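Local atomic coordinates of exopolyphosphatase (Aquifex aeolicus, PDB entry 1T6C), a protein that probably hydrolyses phosphoanhydride bonds of polyphosphate or guanosine pentaphosphate and belongs to the actin-like Ppx/GppA phosphatases. Residues D18-Y22 with T46-T50; K86-E91 with V113-P119. All blocks are in the same frame, centred on the assembly; numbering follows the deposited sequence. Where two conformers were deposited one is given.

Contact 1: residues D18-Y22 with T46-T50; sequences DIGSY and TSLGT
Leu-48 packs against Ile-19 and Gly-20. Its CB lies 4.0 Å from Gly-20 O; beyond the branch at CG, the chain runs out extended to CD1 (chi2 177°), which ends 3.6 Å from Ile-19 CG2 and 4.2 Å from Gly-20 O. That methyl of Ile-19 is set opposite the backbone N, and the two side chains meet at a slant. Helix 60-79 covers the pair, with Leu-70 against Ile-19 and Thr-66 against Leu-48, so a branched hydrocarbon suits both buried places. Residues 18-22 leave strand 12-19 through the turn of the first beta hairpin of an actin-like domain, a turn that holds phosphate in many relatives; here it is braced by the 46-50 loop, mostly through backbone. Ser-21 O takes a nearly straight bond from Gly-49 N at 3.0 Å, in the carbonyl plane and on a lone pair. Tyr-22 O is gripped twice, by Thr-46 N at 2.9 Å and by Ser-47 N, which comes from above the carbonyl plane. Glycine fits position 49 because a CB would fall 2.9 Å from Ser-21 CB. Water 1 joins Gly-20 O, Leu-48 N and Thr-46 OG1, and this threonine hydroxyl also bonds Thr-66. A type I turn from Ser-47 to Thr-50 shapes the loop, with Ser-47 O accepting both N and, at 2.6 Å, OG1 of Thr-50.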
# COMPACT_ATOMS: atom_id res chain seq x y z
N ASP A 18 -6.11 2.12 9.99
CA ASP A 18 -6.38 1.24 8.87
C ASP A 18 -6.48 -0.20 9.37
O ASP A 18 -5.57 -0.71 9.99
CB ASP A 18 -5.42 1.42 7.70
CG ASP A 18 -4.06 1.07 8.01
OD1 ASP A 18 -3.45 1.77 8.86
OD2 ASP A 18 -3.48 0.11 7.43
N ILE A 19 -7.62 -0.80 9.08
CA ILE A 19 -7.92 -2.16 9.47
C ILE A 19 -7.85 -2.99 8.20
O ILE A 19 -8.67 -2.83 7.30
CB ILE A 19 -9.35 -2.23 10.08
CG1 ILE A 19 -9.45 -1.37 11.34
CG2 ILE A 19 -9.76 -3.69 10.31
CD1 ILE A 19 -10.84 -1.29 11.90
N GLY A 20 -6.90 -3.90 8.15
CA GLY A 20 -6.79 -4.84 7.05
C GLY A 20 -7.01 -6.26 7.51
O GLY A 20 -7.34 -6.50 8.65
N SER A 21 -6.80 -7.20 6.58
CA SER A 21 -6.99 -8.62 6.87
C SER A 21 -5.87 -9.19 7.75
O SER A 21 -6.04 -10.27 8.31
CB SER A 21 -7.15 -9.44 5.57
OG SER A 21 -6.08 -9.22 4.70
N TYR A 22 -4.75 -8.47 7.87
CA TYR A 22 -3.61 -8.95 8.66
C TYR A 22 -3.33 -8.08 9.87
O TYR A 22 -3.20 -8.56 10.97
CB TYR A 22 -2.39 -9.00 7.75
CG TYR A 22 -1.17 -9.68 8.35
CD1 TYR A 22 -1.21 -11.02 8.70
CD2 TYR A 22 0.03 -8.99 8.50
CE1 TYR A 22 -0.09 -11.64 9.22
CE2 TYR A 22 1.14 -9.60 9.03
CZ TYR A 22 1.07 -10.93 9.39
OH TYR A 22 2.19 -11.55 9.91
N THR A 46 -3.74 -8.81 13.84
CA THR A 46 -4.91 -9.50 14.37
C THR A 46 -5.54 -10.52 13.43
O THR A 46 -6.49 -11.18 13.80
CB THR A 46 -6.00 -8.52 14.83
OG1 THR A 46 -6.57 -7.84 13.71
CG2 THR A 46 -5.43 -7.43 15.76
N SER A 47 -5.04 -10.62 12.21
CA SER A 47 -5.44 -11.62 11.24
C SER A 47 -6.94 -11.73 11.09
O SER A 47 -7.51 -12.83 11.17
CB SER A 47 -4.82 -12.98 11.61
OG SER A 47 -3.42 -12.85 11.81
N LEU A 48 -7.61 -10.60 10.84
CA LEU A 48 -9.06 -10.61 10.64
C LEU A 48 -9.52 -11.45 9.44
O LEU A 48 -10.65 -11.90 9.39
CB LEU A 48 -9.61 -9.18 10.46
CG LEU A 48 -10.15 -8.47 11.68
CD1 LEU A 48 -10.57 -7.06 11.23
CD2 LEU A 48 -11.35 -9.15 12.36
N GLY A 49 -8.66 -11.62 8.45
CA GLY A 49 -8.98 -12.43 7.29
C GLY A 49 -8.97 -13.92 7.54
O GLY A 49 -9.26 -14.70 6.62
N THR A 50 -8.64 -14.34 8.76
CA THR A 50 -8.57 -15.77 9.09
C THR A 50 -9.88 -16.46 8.78
O THR A 50 -10.92 -16.11 9.33
CB THR A 50 -8.21 -15.97 10.56
OG1 THR A 50 -6.94 -15.37 10.84
CG2 THR A 50 -7.97 -17.46 10.86
O HOH W 1 -6.39 -7.99 10.78

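Contact 2: residues K86-E91 with V113-P119; sequences KAVATE and VVEVITP
Lys-86 and Glu-115 join the neighbouring strands by a salt bridge, NZ to OE1 at 2.6 Å. The lysine leaves the backbone with CG opposite its N (chi1 175°) and then bends at chi2, 70°, a kink that brings NZ to the glutamate. Glu-115 is stretched straight out to its carboxylate, and the ammonium meets OE1 on the anti side, 31° out of the carboxylate plane. With a methionine in place of Lys-86 the ammonium is gone, and the Glu-115 carboxylate, without its charged mate, would probably be freer to turn. The backbones pair in parallel: Ala-87 O, Glu-115 O and Ala-89 O accept from the N atoms of Glu-115, Ala-89 and Ile-117, and water 2 bridges Ala-87 N and Val-113 O at the start. Beside Val-88, Ile-117 holds CG1 between its backbone N and carbonyl carbon, which carries CD1 to 3.9 Å from Val-88 CB. On the face of Ala-87 and Ala-89, these small residues let the valines settle close: Val-114 CG1 lies 3.7 Å from Ala-89 CB, while its CG2 is 4.1 Å from Ala-87 CB. Helix 99-109, through Leu-103 and Val-106, covers Val-114, as expected of a beta-alpha-beta crossover. Where the strands separate, Glu-91 N and Ile-117 O are joined by water 3. Pro-119, next to the calcium ligands Ser-149 and Glu-151, lies with CG 3.9 Å from Glu-91 OE1, and the other oxygen of Glu-91 pairs with Arg-94. Main-chain bonds thus set the register and hydrocarbon packs on both faces, while the charge pair beside the middle of 114-116, being partly exposed, probably adds less than it would if fully buried.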
# COMPACT_ATOMS: atom_id res chain seq x y z
N LYS A 86 -9.71 9.53 11.35
CA LYS A 86 -10.42 8.83 10.29
C LYS A 86 -9.97 7.38 10.32
O LYS A 86 -8.77 7.08 10.30
CB LYS A 86 -10.15 9.44 8.92
CG LYS A 86 -10.75 8.72 7.74
CD LYS A 86 -12.25 8.85 7.71
CE LYS A 86 -12.89 7.92 6.72
NZ LYS A 86 -14.34 8.25 6.56
N ALA A 87 -10.93 6.48 10.43
CA ALA A 87 -10.64 5.04 10.46
C ALA A 87 -11.28 4.36 9.26
O ALA A 87 -12.45 4.64 8.92
CB ALA A 87 -11.15 4.45 11.71
N VAL A 88 -10.50 3.50 8.61
CA VAL A 88 -10.95 2.81 7.41
C VAL A 88 -10.69 1.32 7.52
O VAL A 88 -9.78 0.90 8.24
CB VAL A 88 -10.31 3.38 6.10
CG1 VAL A 88 -10.60 4.85 5.90
CG2 VAL A 88 -8.81 3.16 6.07
N ALA A 89 -11.46 0.56 6.77
CA ALA A 89 -11.25 -0.88 6.64
C ALA A 89 -11.21 -1.20 5.15
O ALA A 89 -11.91 -0.58 4.37
CB ALA A 89 -12.32 -1.65 7.34
N THR A 90 -10.44 -2.22 4.79
CA THR A 90 -10.27 -2.65 3.40
C THR A 90 -11.41 -3.53 2.94
O THR A 90 -12.11 -4.16 3.76
CB THR A 90 -9.00 -3.52 3.26
OG1 THR A 90 -9.16 -4.73 4.02
CG2 THR A 90 -7.82 -2.89 3.78
N GLU A 91 -11.53 -3.63 1.61
CA GLU A 91 -12.59 -4.42 0.97
C GLU A 91 -12.49 -5.92 1.33
O GLU A 91 -13.49 -6.60 1.26
CB GLU A 91 -12.56 -4.25 -0.56
CG GLU A 91 -13.92 -4.46 -1.25
CD GLU A 91 -13.86 -5.45 -2.39
OE1 GLU A 91 -13.11 -5.19 -3.35
OE2 GLU A 91 -14.59 -6.47 -2.34
N VAL A 113 -16.32 5.31 14.33
CA VAL A 113 -16.82 4.84 13.03
C VAL A 113 -15.65 4.41 12.15
O VAL A 113 -14.68 5.14 12.02
CB VAL A 113 -17.66 5.92 12.30
CG1 VAL A 113 -18.08 5.46 10.94
CG2 VAL A 113 -18.90 6.25 13.12
N VAL A 114 -15.74 3.20 11.62
CA VAL A 114 -14.77 2.68 10.65
C VAL A 114 -15.51 2.60 9.30
O VAL A 114 -16.56 1.98 9.20
CB VAL A 114 -14.29 1.27 11.03
CG1 VAL A 114 -13.33 0.72 9.93
CG2 VAL A 114 -13.61 1.28 12.38
N GLU A 115 -15.00 3.31 8.31
CA GLU A 115 -15.55 3.29 6.97
C GLU A 115 -14.90 2.20 6.14
O GLU A 115 -13.69 2.18 6.03
CB GLU A 115 -15.33 4.62 6.28
CG GLU A 115 -16.04 4.63 4.93
CD GLU A 115 -15.76 5.86 4.11
OE1 GLU A 115 -14.90 6.70 4.49
OE2 GLU A 115 -16.40 5.94 3.04
N VAL A 116 -15.71 1.31 5.58
CA VAL A 116 -15.23 0.34 4.60
C VAL A 116 -15.04 1.06 3.29
O VAL A 116 -15.96 1.67 2.77
CB VAL A 116 -16.19 -0.86 4.43
CG1 VAL A 116 -15.66 -1.81 3.39
CG2 VAL A 116 -16.34 -1.56 5.73
N ILE A 117 -13.81 1.07 2.79
CA ILE A 117 -13.50 1.78 1.57
C ILE A 117 -13.11 0.80 0.45
O ILE A 117 -12.66 -0.32 0.71
CB ILE A 117 -12.42 2.86 1.76
CG1 ILE A 117 -11.09 2.25 2.21
CG2 ILE A 117 -12.89 3.93 2.77
CD1 ILE A 117 -9.92 3.27 2.18
N THR A 118 -13.34 1.24 -0.79
CA THR A 118 -13.00 0.44 -1.95
C THR A 118 -11.50 0.56 -2.26
O THR A 118 -10.86 1.47 -1.77
CB THR A 118 -13.75 0.92 -3.17
OG1 THR A 118 -13.40 2.29 -3.42
CG2 THR A 118 -15.25 0.91 -2.93
N PRO A 119 -10.96 -0.37 -3.04
CA PRO A 119 -9.57 -0.27 -3.49
C PRO A 119 -9.33 1.01 -4.27
O PRO A 119 -8.27 1.63 -4.17
CB PRO A 119 -9.40 -1.54 -4.34
CG PRO A 119 -10.40 -2.46 -3.77
CD PRO A 119 -11.57 -1.63 -3.50
O HOH W 2 -13.67 7.32 10.90
O HOH W 3 -10.34 -1.65 -0.04

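From the N terminus, strand 12-19 runs into the turn at 18-22, and the chain then makes strands 23-32 and 35-45 before contact 1 closes this almost all-strand loop at 46-50. Helix 60-79 follows and leads to strand 84-89, which lies beside strand 12-19. Contact 2 then closes a second loop, largely helical, when the chain returns after helix 99-109 as edge strand 114-116. The loops come in series and neither nests nor crosses. Ile-19 couples them: its N and O probably bond Val-88 O and Thr-90 N, and its CD1 packs against Val-114 CG1. Together they tie the first hairpin turn to the far edge of the five-stranded sheet.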